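PDB 1ZWX: sphingomyelinase-c from Listeria ivanovii, which belongs to the endonuclease/exonuclease/phosphatase family and adopts the two-sheet alpha/beta sandwich fold of DNase I-like proteins. Local coordinates for residues 11-16 and 260-265; 47-52 and 136-141; 63-68 and 104-109. All coordinates share one frame; numbering follows the deposited sequence. Where two conformers were deposited one is given.

Contact 1: residues 11-16 and 260-265; sequences FKITSH and HSWHNK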
loop_
_atom_site.group_PDB
_atom_site.type_symbol
_atom_site.label_atom_id
_atom_site.label_comp_id
_atom_site.label_asym_id
_atom_site.label_seq_id
_atom_site.Cartn_x
_atom_site.Cartn_y
_atom_site.Cartn_z
ATOM N N PHE A 11 -6.056 17.382 -3.249
ATOM C CA PHE A 11 -5.071 16.309 -3.420
ATOM C C PHE A 11 -5.712 14.992 -3.076
ATOM O O PHE A 11 -6.412 14.878 -2.065
ATOM C CB PHE A 11 -3.863 16.504 -2.533
ATOM C CG PHE A 11 -2.604 15.882 -3.074
ATOM C CD1 PHE A 11 -1.920 16.486 -4.131
ATOM C CD2 PHE A 11 -2.099 14.677 -2.533
ATOM C CE1 PHE A 11 -0.748 15.938 -4.633
ATOM C CE2 PHE A 11 -0.918 14.122 -3.024
ATOM C CZ PHE A 11 -0.237 14.728 -4.086
ATOM N N LYS A 12 -5.445 14.002 -3.926
ATOM C CA LYS A 12 -6.114 12.716 -3.855
ATOM C C LYS A 12 -5.101 11.586 -4.103
ATOM O O LYS A 12 -4.356 11.607 -5.094
ATOM C CB LYS A 12 -7.219 12.696 -4.883
ATOM C CG LYS A 12 -8.085 11.474 -4.876
ATOM C CD LYS A 12 -9.354 11.784 -5.611
ATOM C CE LYS A 12 -9.743 10.646 -6.488
ATOM N NZ LYS A 12 -10.657 11.110 -7.596
ATOM N N ILE A 13 -5.095 10.605 -3.193
ATOM C CA ILE A 13 -4.162 9.462 -3.241
ATOM C C ILE A 13 -5.024 8.212 -3.127
ATOM O O ILE A 13 -5.937 8.162 -2.301
ATOM C CB ILE A 13 -3.176 9.477 -2.049
ATOM C CG1 ILE A 13 -2.348 10.752 -2.053
ATOM C CG2 ILE A 13 -2.229 8.233 -2.075
ATOM C CD1 ILE A 13 -1.603 10.974 -0.789
ATOM N N THR A 14 -4.760 7.219 -3.970
ATOM C CA THR A 14 -5.430 5.929 -3.831
ATOM C C THR A 14 -4.333 4.925 -3.477
ATOM O O THR A 14 -3.238 4.971 -4.029
ATOM C CB THR A 14 -6.204 5.517 -5.111
ATOM O OG1 THR A 14 -7.362 6.338 -5.238
ATOM C CG2 THR A 14 -6.696 4.064 -5.043
ATOM N N SER A 15 -4.604 4.076 -2.489
ATOM C CA SER A 15 -3.656 3.027 -2.131
ATOM C C SER A 15 -4.373 1.678 -2.336
ATOM O O SER A 15 -5.514 1.507 -1.917
ATOM C CB SER A 15 -3.189 3.190 -0.672
ATOM O OG SER A 15 -2.250 2.181 -0.337
ATOM N N HIS A 16 -3.694 0.754 -3.022
ATOM C CA HIS A 16 -4.237 -0.566 -3.222
ATOM C C HIS A 16 -3.170 -1.612 -3.101
ATOM O O HIS A 16 -2.160 -1.625 -3.842
ATOM C CB HIS A 16 -4.933 -0.706 -4.580
ATOM C CG HIS A 16 -5.906 -1.838 -4.626
ATOM N ND1 HIS A 16 -6.411 -2.339 -5.804
ATOM C CD2 HIS A 16 -6.480 -2.557 -3.628
ATOM C CE1 HIS A 16 -7.272 -3.302 -5.532
ATOM N NE2 HIS A 16 -7.325 -3.459 -4.220
ATOM N N HIS A 260 -7.774 21.169 6.010
ATOM C CA HIS A 260 -8.881 21.432 6.928
ATOM C C HIS A 260 -9.563 20.123 7.261
ATOM O O HIS A 260 -10.010 19.908 8.382
ATOM C CB HIS A 260 -9.905 22.379 6.280
ATOM C CG HIS A 260 -9.417 23.786 6.107
ATOM N ND1 HIS A 260 -10.038 24.865 6.702
ATOM C CD2 HIS A 260 -8.369 24.290 5.413
ATOM C CE1 HIS A 260 -9.391 25.972 6.381
ATOM N NE2 HIS A 260 -8.375 25.651 5.602
ATOM N N SER A 261 -9.604 19.229 6.281
ATOM C CA SER A 261 -10.351 18.005 6.374
ATOM C C SER A 261 -9.583 16.928 5.568
ATOM O O SER A 261 -9.302 17.147 4.401
ATOM C CB SER A 261 -11.709 18.274 5.742
ATOM O OG SER A 261 -12.646 17.290 6.078
ATOM N N TRP A 262 -9.236 15.801 6.190
ATOM C CA TRP A 262 -8.665 14.629 5.464
ATOM C C TRP A 262 -9.474 13.370 5.766
ATOM O O TRP A 262 -9.814 13.097 6.935
ATOM C CB TRP A 262 -7.212 14.425 5.842
ATOM C CG TRP A 262 -6.572 13.240 5.188
ATOM C CD1 TRP A 262 -6.221 12.055 5.787
ATOM C CD2 TRP A 262 -6.164 13.133 3.818
ATOM N NE1 TRP A 262 -5.617 11.231 4.884
ATOM C CE2 TRP A 262 -5.568 11.852 3.662
ATOM C CE3 TRP A 262 -6.236 13.993 2.705
ATOM C CZ2 TRP A 262 -5.075 11.403 2.435
ATOM C CZ3 TRP A 262 -5.733 13.561 1.494
ATOM C CH2 TRP A 262 -5.160 12.269 1.362
ATOM N N HIS A 263 -9.820 12.650 4.700
ATOM C CA HIS A 263 -10.755 11.529 4.739
ATOM C C HIS A 263 -10.105 10.312 4.090
ATOM O O HIS A 263 -9.175 10.473 3.306
ATOM C CB HIS A 263 -12.026 11.884 3.972
ATOM C CG HIS A 263 -12.736 13.084 4.528
ATOM N ND1 HIS A 263 -13.647 12.993 5.560
ATOM C CD2 HIS A 263 -12.614 14.400 4.246
ATOM C CE1 HIS A 263 -14.079 14.204 5.870
ATOM N NE2 HIS A 263 -13.468 15.074 5.087
ATOM N N ASN A 264 -10.609 9.124 4.450
ATOM C CA ASN A 264 -10.352 7.863 3.751
ATOM C C ASN A 264 -11.700 7.260 3.416
ATOM O O ASN A 264 -12.609 7.332 4.220
ATOM C CB ASN A 264 -9.604 6.854 4.640
ATOM C CG ASN A 264 -8.127 7.097 4.702
ATOM O OD1 ASN A 264 -7.370 6.260 5.217
ATOM N ND2 ASN A 264 -7.684 8.254 4.201
ATOM N N LYS A 265 -11.812 6.642 2.244
ATOM C CA LYS A 265 -12.978 5.873 1.855
ATOM C C LYS A 265 -12.509 4.537 1.267
ATOM O O LYS A 265 -11.647 4.510 0.389
ATOM C CB LYS A 265 -13.823 6.624 0.792
ATOM C CG LYS A 265 -15.074 5.836 0.387
ATOM C CD LYS A 265 -16.181 6.658 -0.222
ATOM C CE LYS A 265 -17.525 5.914 -0.090
#
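Phe11 and Trp262 come closest, their CA atoms 9.7 Å apart because the strands 12-20 and 262-266 run parallel in one sheet but are second neighbours, with the antiparallel strand 294-298 between them. The Trp262 side chain bridges the gap. With CG anti to the backbone N (chi1 178°), the indole is carried off its own strand until its six-membered ring meets the start of the other. Trp262 CZ3 lies 3.9 Å from Phe11 O, which sits at the edge of the indole and near its plane. Trp262 CH2 approaches Ile13 CD1 at 4.4 Å, the methyl coming in obliquely, and this same CD1 also lies at the edge of the Phe11 ring, in its plane. The indole N-H is engaged by Ile250 O in the facing sheet, and the neighbouring Asn264 accepts from Ile250 N through its OD1. Asn264 ND2 meanwhile donates to His263 O at 2.8 Å. Phe191 meets both Trp262 and Phe11. What follows is a division of labour within one indole: its six-membered ring packs against Phe11 O and Ile13 CD1, while its buried N-H is satisfied by the second sheet, linking edge strand 262-266 to edge strand 248-252.

Contact 2: residues 47-52 and 136-141; sequences NDVVIL and VKIMKN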
loop_
_atom_site.group_PDB
_atom_site.type_symbol
_atom_site.label_atom_id
_atom_site.label_comp_id
_atom_site.label_asym_id
_atom_site.label_seq_id
_atom_site.Cartn_x
_atom_site.Cartn_y
_atom_site.Cartn_z
ATOM N N ASN A 47 -6.408 10.271 -9.864
ATOM C CA ASN A 47 -5.638 10.435 -8.625
ATOM C C ASN A 47 -4.453 11.326 -8.890
ATOM O O ASN A 47 -3.944 11.338 -10.004
ATOM C CB ASN A 47 -5.147 9.046 -8.120
ATOM C CG ASN A 47 -6.299 8.143 -7.718
ATOM O OD1 ASN A 47 -6.644 7.160 -8.421
ATOM N ND2 ASN A 47 -6.944 8.483 -6.619
ATOM N N ASP A 48 -3.952 12.012 -7.871
ATOM C CA ASP A 48 -2.659 12.647 -7.983
ATOM C C ASP A 48 -1.537 11.635 -7.895
ATOM O O ASP A 48 -0.531 11.734 -8.593
ATOM C CB ASP A 48 -2.524 13.729 -6.904
ATOM C CG ASP A 48 -3.495 14.878 -7.143
ATOM O OD1 ASP A 48 -3.297 15.607 -8.134
ATOM O OD2 ASP A 48 -4.484 14.990 -6.412
ATOM N N VAL A 49 -1.713 10.659 -6.994
ATOM C CA VAL A 49 -0.661 9.703 -6.638
ATOM C C VAL A 49 -1.364 8.363 -6.351
ATOM O O VAL A 49 -2.502 8.324 -5.824
ATOM C CB VAL A 49 0.168 10.183 -5.376
ATOM C CG1 VAL A 49 1.075 9.068 -4.852
ATOM C CG2 VAL A 49 1.027 11.423 -5.699
ATOM N N VAL A 50 -0.715 7.266 -6.737
ATOM C CA VAL A 50 -1.250 5.926 -6.425
ATOM C C VAL A 50 -0.154 5.151 -5.723
ATOM O O VAL A 50 1.008 5.148 -6.160
ATOM C CB VAL A 50 -1.681 5.125 -7.693
ATOM C CG1 VAL A 50 -1.988 3.632 -7.319
ATOM C CG2 VAL A 50 -2.934 5.730 -8.334
ATOM N N ILE A 51 -0.517 4.509 -4.610
ATOM C CA ILE A 51 0.440 3.682 -3.844
ATOM C C ILE A 51 0.061 2.235 -4.087
ATOM O O ILE A 51 -1.092 1.888 -3.942
ATOM C CB ILE A 51 0.347 3.961 -2.317
ATOM C CG1 ILE A 51 0.777 5.407 -2.018
ATOM C CG2 ILE A 51 1.197 2.896 -1.517
ATOM C CD1 ILE A 51 0.510 5.832 -0.522
ATOM N N LEU A 52 1.028 1.410 -4.500
ATOM C CA LEU A 52 0.747 -0.017 -4.704
ATOM C C LEU A 52 1.459 -0.859 -3.647
ATOM O O LEU A 52 2.559 -0.518 -3.249
ATOM C CB LEU A 52 1.259 -0.452 -6.074
ATOM C CG LEU A 52 0.669 0.317 -7.250
ATOM C CD1 LEU A 52 1.359 -0.183 -8.518
ATOM C CD2 LEU A 52 -0.847 0.108 -7.342
ATOM N N VAL A 136 8.635 9.508 -1.944
ATOM C CA VAL A 136 8.749 10.453 -3.059
ATOM C C VAL A 136 8.465 11.891 -2.614
ATOM O O VAL A 136 7.618 12.122 -1.755
ATOM C CB VAL A 136 7.843 10.074 -4.281
ATOM C CG1 VAL A 136 8.167 8.688 -4.802
ATOM C CG2 VAL A 136 6.356 10.202 -3.995
ATOM N N LYS A 137 9.157 12.840 -3.238
ATOM C CA LYS A 137 8.733 14.246 -3.234
ATOM C C LYS A 137 8.243 14.596 -4.671
ATOM O O LYS A 137 8.972 14.414 -5.597
ATOM C CB LYS A 137 9.884 15.164 -2.829
ATOM C CG LYS A 137 9.424 16.685 -2.765
ATOM C CD LYS A 137 10.630 17.625 -2.563
ATOM C CE LYS A 137 10.195 19.122 -2.356
ATOM N NZ LYS A 137 11.465 19.939 -2.197
ATOM N N ILE A 138 6.980 14.978 -4.822
ATOM C CA ILE A 138 6.449 15.376 -6.119
ATOM C C ILE A 138 6.208 16.888 -6.089
ATOM O O ILE A 138 6.015 17.474 -5.015
ATOM C CB ILE A 138 5.109 14.650 -6.509
ATOM C CG1 ILE A 138 3.982 14.961 -5.544
ATOM C CG2 ILE A 138 5.290 13.080 -6.597
ATOM C CD1 ILE A 138 2.700 15.372 -6.245
ATOM N N MET A 139 6.164 17.488 -7.277
ATOM C CA MET A 139 5.738 18.888 -7.434
ATOM C C MET A 139 4.471 18.936 -8.248
ATOM O O MET A 139 4.425 18.426 -9.400
ATOM C CB MET A 139 6.851 19.685 -8.110
ATOM C CG MET A 139 8.122 19.815 -7.287
ATOM S SD MET A 139 7.807 20.838 -5.789
ATOM C CE MET A 139 7.351 22.403 -6.538
ATOM N N LYS A 140 3.441 19.531 -7.656
ATOM C CA LYS A 140 2.190 19.771 -8.331
ATOM C C LYS A 140 1.979 21.304 -8.425
ATOM O O LYS A 140 1.710 21.960 -7.419
ATOM C CB LYS A 140 1.026 19.124 -7.589
ATOM C CG LYS A 140 -0.334 19.268 -8.286
ATOM C CD LYS A 140 -1.470 18.736 -7.425
ATOM C CE LYS A 140 -2.842 18.958 -8.062
ATOM N NZ LYS A 140 -4.014 18.384 -7.357
ATOM N N ASN A 141 2.116 21.845 -9.633
ATOM C CA ASN A 141 1.799 23.258 -9.894
ATOM C C ASN A 141 2.500 24.196 -8.903
ATOM O O ASN A 141 1.855 25.074 -8.324
ATOM C CB ASN A 141 0.283 23.465 -9.896
ATOM C CG ASN A 141 -0.432 22.614 -10.965
ATOM O OD1 ASN A 141 0.132 22.329 -12.019
ATOM N ND2 ASN A 141 -1.662 22.180 -10.669
#
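The carboxylate of Asp48 is the flat group that matters here, and the ammonium of Lys140 comes to it from above its plane, 39° out of it. The salt bridge is one-sided: Lys140 NZ is 3.0 Å from Asp48 OD1 but 3.6 Å from Asp48 OD2. Other groups complete the grip, since OD1 also accepts from Trp109 NE1 and OD2 from the backbone N of Lys12. The lysine arrives fully extended, a chi1 of -177° swinging its chain away from its own backbone N, and crosses the aspartate side chain at about a right angle; Lys140 CE also passes 3.4 Å from Asp48 OD1. Lys140 and Ile138 both rest against Trp109 on their way across. Deeper in, the chemistry turns apolar: Val49 CG2 meets Ile138 CD1 at 4.3 Å. Here the two beta-sheets of the sandwich face one another, strand 49-55 belonging to one and strand 132-140 to the other, with the CA atoms of Val49 and Ile138 9.1 Å apart. Ser107 lies against both Val49 and Ile138. The contact thus passes from an aliphatic interior to a charged pair near the sheet ends. With three donors gathered round it, two of them uncharged N-H groups, the buried Asp48 carboxylate is probably stabilised in its ionised form, and its bond to Lys140 joins the ends of strand regions from the two sheets.

Contact 3: residues 63-68 and 104-109; sequences RLLNNL and AVVSQW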
loop_
_atom_site.group_PDB
_atom_site.type_symbol
_atom_site.label_atom_id
_atom_site.label_comp_id
_atom_site.label_asym_id
_atom_site.label_seq_id
_atom_site.Cartn_x
_atom_site.Cartn_y
_atom_site.Cartn_z
ATOM N N ARG A 63 3.874 -5.484 -15.816
ATOM C CA ARG A 63 2.699 -5.190 -16.605
ATOM C C ARG A 63 1.814 -4.092 -16.015
ATOM O O ARG A 63 1.380 -3.152 -16.743
ATOM C CB ARG A 63 1.869 -6.444 -16.903
ATOM C CG ARG A 63 0.630 -6.105 -17.730
ATOM C CD ARG A 63 -0.212 -7.300 -18.021
ATOM N NE ARG A 63 0.370 -8.073 -19.105
ATOM C CZ ARG A 63 -0.247 -9.084 -19.713
ATOM N NH1 ARG A 63 -1.466 -9.444 -19.338
ATOM N NH2 ARG A 63 0.374 -9.741 -20.686
ATOM N N LEU A 64 1.491 -4.200 -14.731
ATOM C CA LEU A 64 0.614 -3.219 -14.096
ATOM C C LEU A 64 1.236 -1.816 -14.177
ATOM O O LEU A 64 0.561 -0.860 -14.553
ATOM C CB LEU A 64 0.345 -3.597 -12.631
ATOM C CG LEU A 64 -0.408 -2.567 -11.798
ATOM C CD1 LEU A 64 -1.766 -2.186 -12.388
ATOM C CD2 LEU A 64 -0.559 -3.123 -10.397
ATOM N N LEU A 65 2.505 -1.709 -13.820
ATOM C CA LEU A 65 3.182 -0.422 -13.787
ATOM C C LEU A 65 3.242 0.147 -15.208
ATOM O O LEU A 65 3.046 1.331 -15.438
ATOM C CB LEU A 65 4.578 -0.585 -13.205
ATOM C CG LEU A 65 4.512 -0.846 -11.675
ATOM C CD1 LEU A 65 5.852 -1.272 -11.208
ATOM C CD2 LEU A 65 4.050 0.441 -10.998
ATOM N N ASN A 66 3.458 -0.736 -16.170
ATOM C CA ASN A 66 3.392 -0.330 -17.572
ATOM C C ASN A 66 2.046 0.161 -18.063
ATOM O O ASN A 66 1.968 1.210 -18.730
ATOM C CB ASN A 66 3.957 -1.420 -18.462
ATOM C CG ASN A 66 5.259 -1.022 -19.020
ATOM O OD1 ASN A 66 6.318 -1.301 -18.454
ATOM N ND2 ASN A 66 5.198 -0.270 -20.107
ATOM N N ASN A 67 0.995 -0.570 -17.715
ATOM C CA ASN A 67 -0.369 -0.175 -17.991
ATOM C C ASN A 67 -0.726 1.178 -17.382
ATOM O O ASN A 67 -1.655 1.848 -17.851
ATOM C CB ASN A 67 -1.362 -1.193 -17.421
ATOM C CG ASN A 67 -1.347 -2.539 -18.159
ATOM O OD1 ASN A 67 -0.749 -2.661 -19.207
ATOM N ND2 ASN A 67 -2.003 -3.559 -17.574
ATOM N N LEU A 68 -0.030 1.537 -16.297
ATOM C CA LEU A 68 -0.371 2.743 -15.525
ATOM C C LEU A 68 0.381 3.981 -16.007
ATOM O O LEU A 68 0.109 5.103 -15.540
ATOM C CB LEU A 68 -0.087 2.515 -14.019
ATOM C CG LEU A 68 -1.097 1.640 -13.251
ATOM C CD1 LEU A 68 -0.610 1.394 -11.828
ATOM C CD2 LEU A 68 -2.504 2.251 -13.253
ATOM N N ALA A 104 5.304 0.145 -4.729
ATOM C CA ALA A 104 5.715 1.179 -5.684
ATOM C C ALA A 104 4.820 2.394 -5.533
ATOM O O ALA A 104 3.722 2.282 -5.049
ATOM C CB ALA A 104 5.655 0.634 -7.184
ATOM N N VAL A 105 5.297 3.555 -5.977
ATOM C CA VAL A 105 4.441 4.768 -5.980
ATOM C C VAL A 105 4.480 5.399 -7.360
ATOM O O VAL A 105 5.545 5.569 -7.896
ATOM C CB VAL A 105 4.931 5.815 -4.957
ATOM C CG1 VAL A 105 4.079 7.080 -5.018
ATOM C CG2 VAL A 105 4.837 5.242 -3.512
ATOM N N VAL A 106 3.325 5.728 -7.909
ATOM C CA VAL A 106 3.251 6.351 -9.235
ATOM C C VAL A 106 2.463 7.664 -9.126
ATOM O O VAL A 106 1.581 7.822 -8.259
ATOM C CB VAL A 106 2.629 5.377 -10.300
ATOM C CG1 VAL A 106 3.391 4.015 -10.271
ATOM C CG2 VAL A 106 1.159 5.178 -10.130
ATOM N N SER A 107 2.795 8.612 -10.011
ATOM C CA SER A 107 2.239 9.965 -9.924
ATOM C C SER A 107 1.983 10.560 -11.327
ATOM O O SER A 107 2.750 10.326 -12.260
ATOM C CB SER A 107 3.238 10.861 -9.181
ATOM O OG SER A 107 2.699 12.165 -9.021
ATOM N N GLN A 108 0.911 11.325 -11.462
ATOM C CA GLN A 108 0.801 12.177 -12.654
ATOM C C GLN A 108 1.734 13.384 -12.622
ATOM O O GLN A 108 1.873 14.063 -13.654
ATOM C CB GLN A 108 -0.631 12.603 -12.922
ATOM C CG GLN A 108 -1.271 13.404 -11.874
ATOM C CD GLN A 108 -2.577 14.003 -12.348
ATOM O OE1 GLN A 108 -3.635 13.718 -11.788
ATOM N NE2 GLN A 108 -2.514 14.853 -13.393
ATOM N N TRP A 109 2.376 13.625 -11.463
ATOM C CA TRP A 109 3.271 14.787 -11.235
ATOM C C TRP A 109 4.721 14.412 -11.170
ATOM O O TRP A 109 5.077 13.311 -10.736
ATOM C CB TRP A 109 2.853 15.563 -9.958
ATOM C CG TRP A 109 1.423 15.868 -9.988
ATOM C CD1 TRP A 109 0.432 15.222 -9.299
ATOM C CD2 TRP A 109 0.773 16.853 -10.799
ATOM N NE1 TRP A 109 -0.784 15.732 -9.635
ATOM C CE2 TRP A 109 -0.608 16.738 -10.555
ATOM C CE3 TRP A 109 1.232 17.820 -11.723
ATOM C CZ2 TRP A 109 -1.551 17.564 -11.167
ATOM C CZ3 TRP A 109 0.295 18.642 -12.339
ATOM C CH2 TRP A 109 -1.076 18.518 -12.061
#
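Helix packing on the outer face of a sheet, one layer of the alpha/beta sandwich, is what joins helix 58-67 to strand 104-107. The helix follows strand 49-55 in the chain and returns to lie over the sheet in which 49-55 and 104-107 are antiparallel neighbours. A single methyl carries the contact: Leu65 CD2 stands 3.7 Å from Val106 CG1 and 4.1 Å from Ala104 CB. Its place follows from the leucine torsions, since a chi1 of -72° sets CG opposite the carbonyl carbon and brings the branch end closer to the strand than the base of the side chain would suggest. Val106 answers with CG1, and the two side chains cross obliquely. Because strand residues alternate, Ala104 and Val106 face the helix whereas Val105 points away, against Val136 of the other sheet. Leu52 and Val78 also touch Leu65, extending the apolar patch, and Leu65 O accepts from Gln75 NE2, adding a polar tie to strand 74-75. Beyond the helix-facing residues the strand finishes in an ST turn, where Ser107 OG, itself hydrogen-bonded to Asp48 O, accepts from Trp109 N at 2.9 Å with an N-H...O angle of 154°.

Overall arrangement
All three contacts are buried and share the first of the two sheets, yet each uses it differently. Contact 1 reaches across one intervening strand within the sheet, contact 2 joins it to the second sheet, and contact 3 attaches a helix to its outer face. Contacts 1 and 2 touch through the neighbouring strands 12-20 and 49-55, as with Thr14 O and Ile51 N at 2.8 Å; contacts 2 and 3 touch through 49-55 and 104-107. Contact 3 is purely aliphatic, contact 1 sets an indole edge against a backbone carbonyl, with one methyl nearby, and contact 2 alone has a salt bridge between its segments, where partly exposed Lys140 reaches inward. Along the chain they are nested, with 3 innermost.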